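PDB 6Z5Y: lytic Polysaccharide Monooxygenase from Phytophthora infestans, which probably cleaves plant cell-wall pectin oxidatively during infection, using a copper ion held in its N-terminal catalytic domain, the part present here. Local coordinates for residues H1-P7 with Y164-L170; V20-Q26 with V65-E69; V56-D61 with R146-L150. Residues are numbered along the deposited sequence.

Overall arrangement
Interaction 1 is a buried contact in the core of a β-sandwich, where the N-terminal segment meets strand 158-170 beside the copper. Interaction 3, partly buried, lies on the other face of the same five-stranded sheet, with helix 56-60 set across strand 143-155, the neighbour of 158-170. Interaction 2 lies at the surface, where the loop 65-69 covers edge strand 21-23. Chemistry follows place: metal ligation, side-chain-to-backbone bonding and apolar packing in interaction 1, an aromatic, sulfur and charged mixture in interaction 3, and almost purely apolar packing in interaction 2. K165 hydrogen-bonds to the 65-69 loop, while F66 touches M60 and L150, so the contacts are continuous.

Interaction 1 (H1-P7 with Y164-L170); sequences HGYIAKP and YKNCIPL. With CU (copper (II) ion), chain C.
The 1-7 segment is extended and runs almost parallel to 164-170, their end-to-end directions 6° apart, but the two are layers and not paired strands: the CA atoms of Y3 and N166 are 6.9 Å apart, those of P7 and I168 7.3 Å. G2 has a phi of 132°, a value suited to glycine, strand 4-6 carries a classic β bulge in which A5 and K6 both face T89, and the peptide before P7 is cis. Every second side chain, Y164, N166 and I168, points toward the N-terminal segment. N166, rotamer m, bridges the layers: its OD1 accepts a hydrogen bond from I4 N at 2.8 Å, while its ND2 takes part through a water, 2.9 Å from ND2 and 2.7 Å from G2 O. Further along, I4 CG2 meets I168 CD1 at 3.7 Å, and P7 CB meets L170 CD2 at 3.6 Å. At the other end H1 supplies two of the three nitrogens of the histidine brace of a lytic polysaccharide monooxygenase, binding copper through its amino N at 2.2 Å and its ND1 at 1.9 Å. Y164 OH stands 3.0 Å from the copper, accepts a hydrogen bond from H1 N at 3.1 Å, and is also hydrogen-bonded to Q162. The two rings make a T-shaped pair, the Y164 edge toward the H1 face, centroids 5.9 Å apart and planes at 64°. H96 completes the brace, Y164 stacks on W149 of strand 143-155, and strand 4-6 pairs with 88-90 in the sheet facing the five-stranded one.

Interaction 2 (V20-Q26 with V65-E69); sequences VVEIEPQ and VFGEE
V65, F66 and V21 carry most of this contact. V65 and F66 lie at the end of a 3-10 segment whose chain then passes over the strand 21-23, the CA atoms of V21 and F66 coming within 6.1 Å. V21, rotamer m, points at the 3-10 segment and sets CG2 3.4 Å from V65 O and CG1 3.8 Å from F66 O. The CA-to-CB bond of F66 is directed away from the strand, but with chi1 at -73° the ring swings back to meet it: CD1 of I23, rotamer p, sits over one face, 4.2 Å from the ring centroid and 25° off its normal, a CH-pi contact. I23 CD1 is also 4.0 Å from V65 CG2. V65 is covered by Q26 as well, whose OE1 is 3.6 Å from V65 CG2 and whose NE2 is hydrogen-bonded to E24 O at 2.9 Å. G67 follows at a phi of 78°; a CB there would fall 2.9 Å from V21 CG1, so glycine lets the chain run close over the strand. V20 CG1 packs 3.9 Å from E68 N, and K165 NZ, from strand 158-170, is hydrogen-bonded to F66 O and E68 O. A loop packed on the edge strand of a sandwich sheet, here in the long, mostly irregular connection between strands 21-23 and 88-90, which carries two helices, is consistent with the variable loops that decorate the lytic polysaccharide monooxygenase core.

Interaction 3 (V56-D61 with R146-L150); sequences VRSLMD and RFYWL
A short helix lies across the outer face of the β-sandwich's five-stranded sheet: the axes of helix 56-60 and strand 146-150 cross at 82°, 8.4 Å apart, with V56 nearest Y148 (CA atoms 6.2 Å). Y148, rotamer m, is the main point of contact. R57 CA lies over the Y148 ring, a CH-pi contact 3.8 Å from the centroid, and Y148 OH donates to D61 OD1 at 2.7 Å. D61, just past the helix, is also salt-bridged through OD2 to R57 NE at 3.0 Å; R57 reaches further to D105 O, and its NH2 lies 3.7 Å from R146 NH1, a close pair of like charges. In this helix-on-sheet packing the strand alternates, so Y148 and L150 meet the helix while W149 points into the sandwich, its side chain about 5 Å from the copper. M60 SD approaches the Y148 ring edge, 3.9 Å from CD2, a Met-aromatic contact. V56 CG1 lies 3.7 Å from Y148 CB, and L59 CD2 is 4.0 Å from L150 CD2.

Interaction 1 (H1-P7 with Y164-L170)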
loop_
_atom_site.group_PDB
_atom_site.type_symbol
_atom_site.label_atom_id
_atom_site.label_comp_id
_atom_site.label_asym_id
_atom_site.label_seq_id
_atom_site.Cartn_x
_atom_site.Cartn_y
_atom_site.Cartn_z
ATOM N N HIS A 1 1.196 9.868 -3.120
ATOM C CA HIS A 1 2.622 9.665 -2.892
ATOM C C HIS A 1 2.900 9.237 -1.454
ATOM O O HIS A 1 2.108 9.516 -0.539
ATOM C CB HIS A 1 3.408 10.895 -3.288
ATOM C CG HIS A 1 3.450 11.065 -4.785
ATOM N ND1 HIS A 1 2.293 11.196 -5.559
ATOM C CD2 HIS A 1 4.483 11.072 -5.652
ATOM C CE1 HIS A 1 2.643 11.321 -6.824
ATOM N NE2 HIS A 1 3.983 11.261 -6.908
ATOM N N GLY A 2 4.041 8.632 -1.259
ATOM C CA GLY A 2 4.477 8.232 0.072
ATOM C C GLY A 2 4.961 6.800 0.106
ATOM O O GLY A 2 4.674 5.999 -0.783
ATOM N N TYR A 3 5.647 6.471 1.196
ATOM C CA TYR A 3 6.166 5.128 1.471
ATOM C C TYR A 3 6.003 4.893 2.970
ATOM O O TYR A 3 6.051 5.853 3.763
ATOM C CB TYR A 3 7.626 4.959 0.999
ATOM C CG TYR A 3 8.587 5.979 1.545
ATOM C CD1 TYR A 3 8.759 7.199 0.895
ATOM C CD2 TYR A 3 9.283 5.786 2.722
ATOM C CE1 TYR A 3 9.576 8.193 1.413
ATOM C CE2 TYR A 3 10.124 6.759 3.227
ATOM C CZ TYR A 3 10.250 7.961 2.580
ATOM O OH TYR A 3 10.997 8.974 3.103
ATOM N N ILE A 4 5.998 3.638 3.373
ATOM C CA ILE A 4 6.138 3.344 4.809
ATOM C C ILE A 4 7.559 3.697 5.217
ATOM O O ILE A 4 8.536 3.182 4.631
ATOM C CB ILE A 4 5.766 1.899 5.129
ATOM C CG1 ILE A 4 4.260 1.718 4.970
ATOM C CG2 ILE A 4 6.248 1.525 6.525
ATOM C CD1 ILE A 4 3.768 0.345 5.331
ATOM N N ALA A 5 7.664 4.576 6.193
ATOM C CA ALA A 5 8.945 5.108 6.660
ATOM C C ALA A 5 9.429 4.421 7.930
ATOM O O ALA A 5 10.652 4.428 8.172
ATOM C CB ALA A 5 8.834 6.588 6.876
ATOM N N LYS A 6 8.544 3.895 8.732
ATOM C CA LYS A 6 8.872 3.156 9.955
ATOM C C LYS A 6 7.946 1.964 9.981
ATOM O O LYS A 6 6.743 2.142 9.990
ATOM C CB LYS A 6 8.634 4.070 11.139
ATOM C CG LYS A 6 9.217 3.578 12.427
ATOM C CD LYS A 6 9.098 4.587 13.534
ATOM C CE LYS A 6 9.810 4.146 14.784
ATOM N NZ LYS A 6 9.449 5.022 15.914
ATOM N N PRO A 7 8.456 0.734 9.955
ATOM C CA PRO A 7 9.882 0.385 9.881
ATOM C C PRO A 7 10.526 0.878 8.584
ATOM O O PRO A 7 9.853 1.071 7.571
ATOM C CB PRO A 7 9.855 -1.142 9.967
ATOM C CG PRO A 7 8.523 -1.515 9.413
ATOM C CD PRO A 7 7.583 -0.434 9.879
ATOM N N TYR A 164 1.316 1.836 -5.475
ATOM C CA TYR A 164 2.435 2.033 -4.550
ATOM C C TYR A 164 2.688 0.680 -3.892
ATOM O O TYR A 164 1.758 0.035 -3.390
ATOM C CB TYR A 164 2.101 3.089 -3.498
ATOM C CG TYR A 164 1.835 4.451 -4.069
ATOM C CD1 TYR A 164 0.585 4.769 -4.538
ATOM C CD2 TYR A 164 2.837 5.409 -4.149
ATOM C CE1 TYR A 164 0.315 6.005 -5.084
ATOM C CE2 TYR A 164 2.584 6.647 -4.734
ATOM C CZ TYR A 164 1.310 6.946 -5.181
ATOM O OH TYR A 164 1.058 8.173 -5.751
ATOM N N LYS A 165 3.955 0.280 -3.867
ATOM C CA LYS A 165 4.385 -0.964 -3.265
ATOM C C LYS A 165 5.665 -0.722 -2.506
ATOM O O LYS A 165 6.594 -0.108 -3.027
ATOM C CB LYS A 165 4.629 -2.028 -4.335
ATOM C CG LYS A 165 3.371 -2.601 -4.940
ATOM C CD LYS A 165 3.619 -3.484 -6.134
ATOM C CE LYS A 165 3.808 -2.672 -7.392
ATOM N NZ LYS A 165 4.306 -3.517 -8.506
ATOM N N ASN A 166 5.721 -1.306 -1.300
ATOM C CA ASN A 166 6.990 -1.368 -0.555
ATOM C C ASN A 166 7.188 -2.804 -0.084
ATOM O O ASN A 166 6.223 -3.504 0.253
ATOM C CB ASN A 166 6.968 -0.480 0.690
ATOM C CG ASN A 166 6.613 0.973 0.484
ATOM O OD1 ASN A 166 6.111 1.586 1.431
ATOM N ND2 ASN A 166 6.920 1.565 -0.659
ATOM N N CYS A 167 8.440 -3.194 0.012
ATOM C CA CYS A 167 8.885 -4.431 0.662
ATOM C C CYS A 167 9.924 -3.981 1.683
ATOM O O CYS A 167 10.877 -3.328 1.287
ATOM C CB CYS A 167 9.531 -5.406 -0.320
ATOM S SG CYS A 167 8.344 -6.000 -1.533
ATOM N N ILE A 168 9.716 -4.369 2.946
ATOM C CA ILE A 168 10.599 -3.932 4.044
ATOM C C ILE A 168 10.945 -5.141 4.880
ATOM O O ILE A 168 10.090 -5.677 5.588
ATOM C CB ILE A 168 9.935 -2.847 4.903
ATOM C CG1 ILE A 168 9.496 -1.660 4.030
ATOM C CG2 ILE A 168 10.908 -2.412 5.975
ATOM C CD1 ILE A 168 8.788 -0.550 4.774
ATOM N N PRO A 169 12.198 -5.627 4.800
ATOM C CA PRO A 169 12.568 -6.778 5.591
ATOM C C PRO A 169 12.641 -6.355 7.055
ATOM O O PRO A 169 13.211 -5.290 7.364
ATOM C CB PRO A 169 13.952 -7.166 5.055
ATOM C CG PRO A 169 14.515 -5.857 4.478
ATOM C CD PRO A 169 13.302 -5.119 3.939
ATOM N N LEU A 170 12.160 -7.229 7.934
ATOM C CA LEU A 170 12.162 -6.982 9.381
ATOM C C LEU A 170 12.960 -8.068 10.082
ATOM O O LEU A 170 12.962 -9.218 9.674
ATOM C CB LEU A 170 10.748 -6.952 9.948
ATOM C CG LEU A 170 9.778 -5.991 9.253
ATOM C CD1 LEU A 170 8.445 -5.964 9.969
ATOM C CD2 LEU A 170 10.329 -4.591 9.180
HETATM CU CU CU C . 0.520 10.991 -4.893
HETATM O O HOH W 1 5.993 3.960 -2.039
#

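Interaction 2 (V20-Q26 with V65-E69)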
loop_
_atom_site.group_PDB
_atom_site.type_symbol
_atom_site.label_atom_id
_atom_site.label_comp_id
_atom_site.label_asym_id
_atom_site.label_seq_id
_atom_site.Cartn_x
_atom_site.Cartn_y
_atom_site.Cartn_z
ATOM N N VAL A 20 4.817 3.314 -8.597
ATOM C CA VAL A 20 5.511 2.351 -9.487
ATOM C C VAL A 20 4.958 2.445 -10.917
ATOM O O VAL A 20 5.731 2.473 -11.869
ATOM C CB VAL A 20 5.391 0.927 -8.915
ATOM C CG1 VAL A 20 6.144 -0.071 -9.777
ATOM C CG2 VAL A 20 5.862 0.868 -7.473
ATOM N N VAL A 21 3.639 2.455 -11.019
ATOM C CA VAL A 21 2.952 2.728 -12.295
ATOM C C VAL A 21 1.781 3.659 -12.042
ATOM O O VAL A 21 1.241 3.726 -10.906
ATOM C CB VAL A 21 2.450 1.455 -12.984
ATOM C CG1 VAL A 21 3.576 0.483 -13.322
ATOM C CG2 VAL A 21 1.395 0.727 -12.179
ATOM N N GLU A 22 1.360 4.324 -13.118
ATOM C CA GLU A 22 0.124 5.117 -13.166
ATOM C C GLU A 22 -0.599 4.662 -14.440
ATOM O O GLU A 22 -0.030 4.810 -15.525
ATOM C CB GLU A 22 0.472 6.591 -13.179
ATOM C CG GLU A 22 -0.764 7.453 -13.291
ATOM C CD GLU A 22 -0.366 8.904 -13.241
ATOM O OE1 GLU A 22 -0.456 9.491 -12.163
ATOM O OE2 GLU A 22 0.050 9.434 -14.275
ATOM N N ILE A 23 -1.765 4.080 -14.282
ATOM C CA ILE A 23 -2.429 3.353 -15.378
ATOM C C ILE A 23 -3.895 3.724 -15.425
ATOM O O ILE A 23 -4.446 4.281 -14.478
ATOM C CB ILE A 23 -2.242 1.831 -15.227
ATOM C CG1 ILE A 23 -2.843 1.273 -13.926
ATOM C CG2 ILE A 23 -0.774 1.504 -15.389
ATOM C CD1 ILE A 23 -2.696 -0.228 -13.751
ATOM N N GLU A 24 -4.561 3.382 -16.504
ATOM C CA GLU A 24 -6.034 3.487 -16.585
ATOM C C GLU A 24 -6.669 2.547 -15.603
ATOM O O GLU A 24 -6.114 1.492 -15.305
ATOM C CB GLU A 24 -6.584 2.920 -17.879
ATOM C CG GLU A 24 -6.089 3.732 -19.016
ATOM C CD GLU A 24 -6.572 3.302 -20.380
ATOM O OE1 GLU A 24 -6.123 3.906 -21.345
ATOM O OE2 GLU A 24 -7.399 2.376 -20.460
ATOM N N PRO A 25 -7.878 2.836 -15.111
ATOM C CA PRO A 25 -8.597 1.847 -14.315
ATOM C C PRO A 25 -8.668 0.528 -15.075
ATOM O O PRO A 25 -8.970 0.532 -16.290
ATOM C CB PRO A 25 -9.952 2.492 -14.110
ATOM C CG PRO A 25 -9.655 3.959 -14.230
ATOM C CD PRO A 25 -8.653 4.066 -15.344
ATOM N N GLN A 26 -8.412 -0.565 -14.357
ATOM C CA GLN A 26 -8.383 -1.901 -14.980
ATOM C C GLN A 26 -9.760 -2.496 -15.144
ATOM O O GLN A 26 -9.862 -3.545 -15.792
ATOM C CB GLN A 26 -7.551 -2.844 -14.129
ATOM C CG GLN A 26 -6.121 -2.337 -14.058
ATOM C CD GLN A 26 -5.502 -2.354 -15.435
ATOM O OE1 GLN A 26 -5.335 -3.451 -16.018
ATOM N NE2 GLN A 26 -5.299 -1.222 -16.047
ATOM N N VAL A 65 0.995 -5.245 -15.532
ATOM C CA VAL A 65 0.690 -3.811 -15.674
ATOM C C VAL A 65 0.932 -3.071 -14.371
ATOM O O VAL A 65 0.973 -1.839 -14.406
ATOM C CB VAL A 65 -0.696 -3.485 -16.233
ATOM C CG1 VAL A 65 -0.863 -4.038 -17.620
ATOM C CG2 VAL A 65 -1.806 -3.848 -15.281
ATOM N N PHE A 66 1.094 -3.777 -13.254
ATOM C CA PHE A 66 1.399 -3.113 -11.976
ATOM C C PHE A 66 2.894 -2.938 -11.771
ATOM O O PHE A 66 3.267 -2.323 -10.765
ATOM C CB PHE A 66 0.704 -3.815 -10.818
ATOM C CG PHE A 66 -0.756 -3.543 -10.824
ATOM C CD1 PHE A 66 -1.188 -2.330 -10.342
ATOM C CD2 PHE A 66 -1.686 -4.406 -11.352
ATOM C CE1 PHE A 66 -2.526 -2.008 -10.303
ATOM C CE2 PHE A 66 -3.030 -4.082 -11.347
ATOM C CZ PHE A 66 -3.444 -2.872 -10.818
ATOM N N GLY A 67 3.733 -3.403 -12.676
ATOM C CA GLY A 67 5.153 -3.086 -12.626
ATOM C C GLY A 67 5.908 -3.905 -11.606
ATOM O O GLY A 67 5.422 -4.878 -11.027
ATOM N N GLU A 68 7.144 -3.482 -11.376
ATOM C CA GLU A 68 8.172 -4.222 -10.629
ATOM C C GLU A 68 7.642 -4.606 -9.238
ATOM O O GLU A 68 7.143 -3.731 -8.484
ATOM C CB GLU A 68 9.388 -3.308 -10.437
ATOM C CG GLU A 68 10.437 -3.321 -11.530
ATOM C CD GLU A 68 11.680 -2.633 -10.984
ATOM O OE1 GLU A 68 12.252 -3.145 -9.991
ATOM O OE2 GLU A 68 12.027 -1.561 -11.506
ATOM N N GLU A 69 7.923 -5.828 -8.841
ATOM C CA GLU A 69 7.755 -6.280 -7.459
ATOM C C GLU A 69 8.550 -5.342 -6.533
ATOM O O GLU A 69 9.649 -4.974 -6.862
ATOM C CB GLU A 69 8.290 -7.728 -7.373
ATOM C CG GLU A 69 7.976 -8.395 -6.075
ATOM C CD GLU A 69 8.382 -9.837 -5.930
ATOM O OE1 GLU A 69 8.912 -10.410 -6.901
ATOM O OE2 GLU A 69 8.224 -10.361 -4.809
#

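Interaction 3 (V56-D61 with R146-L150)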
loop_
_atom_site.group_PDB
_atom_site.type_symbol
_atom_site.label_atom_id
_atom_site.label_comp_id
_atom_site.label_asym_id
_atom_site.label_seq_id
_atom_site.Cartn_x
_atom_site.Cartn_y
_atom_site.Cartn_z
ATOM N N VAL A 56 -5.619 -6.001 -2.517
ATOM C CA VAL A 56 -4.702 -5.298 -3.435
ATOM C C VAL A 56 -3.505 -6.186 -3.781
ATOM O O VAL A 56 -3.050 -6.146 -4.929
ATOM C CB VAL A 56 -4.303 -3.927 -2.878
ATOM C CG1 VAL A 56 -3.427 -3.186 -3.869
ATOM C CG2 VAL A 56 -5.526 -3.082 -2.557
ATOM N N ARG A 57 -3.011 -6.955 -2.825
ATOM C CA ARG A 57 -1.875 -7.826 -3.121
ATOM C C ARG A 57 -2.236 -8.791 -4.242
ATOM O O ARG A 57 -1.403 -9.023 -5.148
ATOM C CB ARG A 57 -1.450 -8.598 -1.868
ATOM C CG ARG A 57 -0.272 -9.509 -2.145
ATOM C CD ARG A 57 0.276 -10.102 -0.860
ATOM N NE ARG A 57 1.519 -10.810 -1.165
ATOM C CZ ARG A 57 2.304 -11.349 -0.233
ATOM N NH1 ARG A 57 1.917 -11.342 1.025
ATOM N NH2 ARG A 57 3.488 -11.841 -0.547
ATOM N N SER A 58 -3.423 -9.361 -4.206
ATOM C CA SER A 58 -3.902 -10.338 -5.213
ATOM C C SER A 58 -4.048 -9.647 -6.572
ATOM O O SER A 58 -3.896 -10.270 -7.604
ATOM C CB SER A 58 -5.213 -10.961 -4.790
ATOM O OG SER A 58 -5.032 -11.746 -3.610
ATOM N N LEU A 59 -4.475 -8.393 -6.551
ATOM C CA LEU A 59 -4.627 -7.604 -7.786
ATOM C C LEU A 59 -3.274 -7.354 -8.448
ATOM O O LEU A 59 -3.152 -7.442 -9.680
ATOM C CB LEU A 59 -5.331 -6.288 -7.469
ATOM C CG LEU A 59 -5.497 -5.285 -8.608
ATOM C CD1 LEU A 59 -6.419 -5.847 -9.670
ATOM C CD2 LEU A 59 -6.016 -3.982 -8.038
ATOM N N MET A 60 -2.293 -7.011 -7.637
ATOM C CA MET A 60 -0.995 -6.548 -8.179
ATOM C C MET A 60 -0.001 -7.694 -8.421
ATOM O O MET A 60 0.719 -7.643 -9.434
ATOM C CB MET A 60 -0.364 -5.509 -7.255
ATOM C CG MET A 60 -1.179 -4.242 -7.148
ATOM S SD MET A 60 -0.222 -2.954 -6.373
ATOM C CE MET A 60 -1.422 -1.627 -6.353
ATOM N N ASP A 61 0.123 -8.638 -7.498
ATOM C CA ASP A 61 1.208 -9.618 -7.578
ATOM C C ASP A 61 1.087 -10.419 -8.875
ATOM O O ASP A 61 0.043 -10.975 -9.194
ATOM C CB ASP A 61 1.162 -10.576 -6.406
ATOM C CG ASP A 61 1.799 -10.106 -5.119
ATOM O OD1 ASP A 61 2.317 -8.959 -5.072
ATOM O OD2 ASP A 61 1.828 -10.938 -4.174
ATOM N N ARG A 146 5.135 -6.227 3.468
ATOM C CA ARG A 146 4.755 -5.718 2.151
ATOM C C ARG A 146 3.579 -4.786 2.299
ATOM O O ARG A 146 2.570 -5.125 2.933
ATOM C CB ARG A 146 4.457 -6.844 1.173
ATOM C CG ARG A 146 5.710 -7.621 0.787
ATOM C CD ARG A 146 5.416 -8.714 -0.221
ATOM N NE ARG A 146 6.616 -9.431 -0.657
ATOM C CZ ARG A 146 7.176 -10.462 -0.021
ATOM N NH1 ARG A 146 6.643 -10.953 1.091
ATOM N NH2 ARG A 146 8.270 -11.026 -0.511
ATOM N N PHE A 147 3.718 -3.615 1.705
ATOM C CA PHE A 147 2.656 -2.589 1.639
ATOM C C PHE A 147 2.179 -2.497 0.215
ATOM O O PHE A 147 3.013 -2.448 -0.718
ATOM C CB PHE A 147 3.233 -1.255 2.098
ATOM C CG PHE A 147 2.313 -0.074 1.970
ATOM C CD1 PHE A 147 1.179 -0.003 2.755
ATOM C CD2 PHE A 147 2.533 0.916 1.030
ATOM C CE1 PHE A 147 0.350 1.117 2.659
ATOM C CE2 PHE A 147 1.702 2.014 0.923
ATOM C CZ PHE A 147 0.609 2.111 1.739
ATOM N N TYR A 148 0.879 -2.422 0.051
ATOM C CA TYR A 148 0.232 -2.211 -1.252
ATOM C C TYR A 148 -0.794 -1.111 -1.086
ATOM O O TYR A 148 -1.614 -1.182 -0.154
ATOM C CB TYR A 148 -0.464 -3.474 -1.715
ATOM C CG TYR A 148 0.416 -4.679 -1.913
ATOM C CD1 TYR A 148 0.771 -5.506 -0.872
ATOM C CD2 TYR A 148 0.884 -5.001 -3.187
ATOM C CE1 TYR A 148 1.597 -6.620 -1.101
ATOM C CE2 TYR A 148 1.692 -6.094 -3.430
ATOM C CZ TYR A 148 2.053 -6.904 -2.382
ATOM O OH TYR A 148 2.837 -8.026 -2.572
ATOM N N TRP A 149 -0.815 -0.207 -2.034
ATOM C CA TRP A 149 -1.797 0.890 -2.025
ATOM C C TRP A 149 -2.200 1.139 -3.478
ATOM O O TRP A 149 -1.336 1.386 -4.333
ATOM C CB TRP A 149 -1.196 2.144 -1.396
ATOM C CG TRP A 149 -2.043 3.376 -1.360
ATOM C CD1 TRP A 149 -3.398 3.466 -1.291
ATOM C CD2 TRP A 149 -1.533 4.715 -1.311
ATOM N NE1 TRP A 149 -3.771 4.781 -1.245
ATOM C CE2 TRP A 149 -2.645 5.572 -1.215
ATOM C CE3 TRP A 149 -0.246 5.262 -1.304
ATOM C CZ2 TRP A 149 -2.497 6.964 -1.140
ATOM C CZ3 TRP A 149 -0.106 6.624 -1.248
ATOM C CH2 TRP A 149 -1.207 7.468 -1.167
ATOM N N LEU A 150 -3.491 1.027 -3.740
ATOM C CA LEU A 150 -4.053 1.405 -5.046
ATOM C C LEU A 150 -4.719 2.751 -4.882
ATOM O O LEU A 150 -5.832 2.855 -4.337
ATOM C CB LEU A 150 -5.048 0.350 -5.481
ATOM C CG LEU A 150 -5.570 0.548 -6.898
ATOM C CD1 LEU A 150 -4.500 0.218 -7.898
ATOM C CD2 LEU A 150 -6.839 -0.202 -7.152
#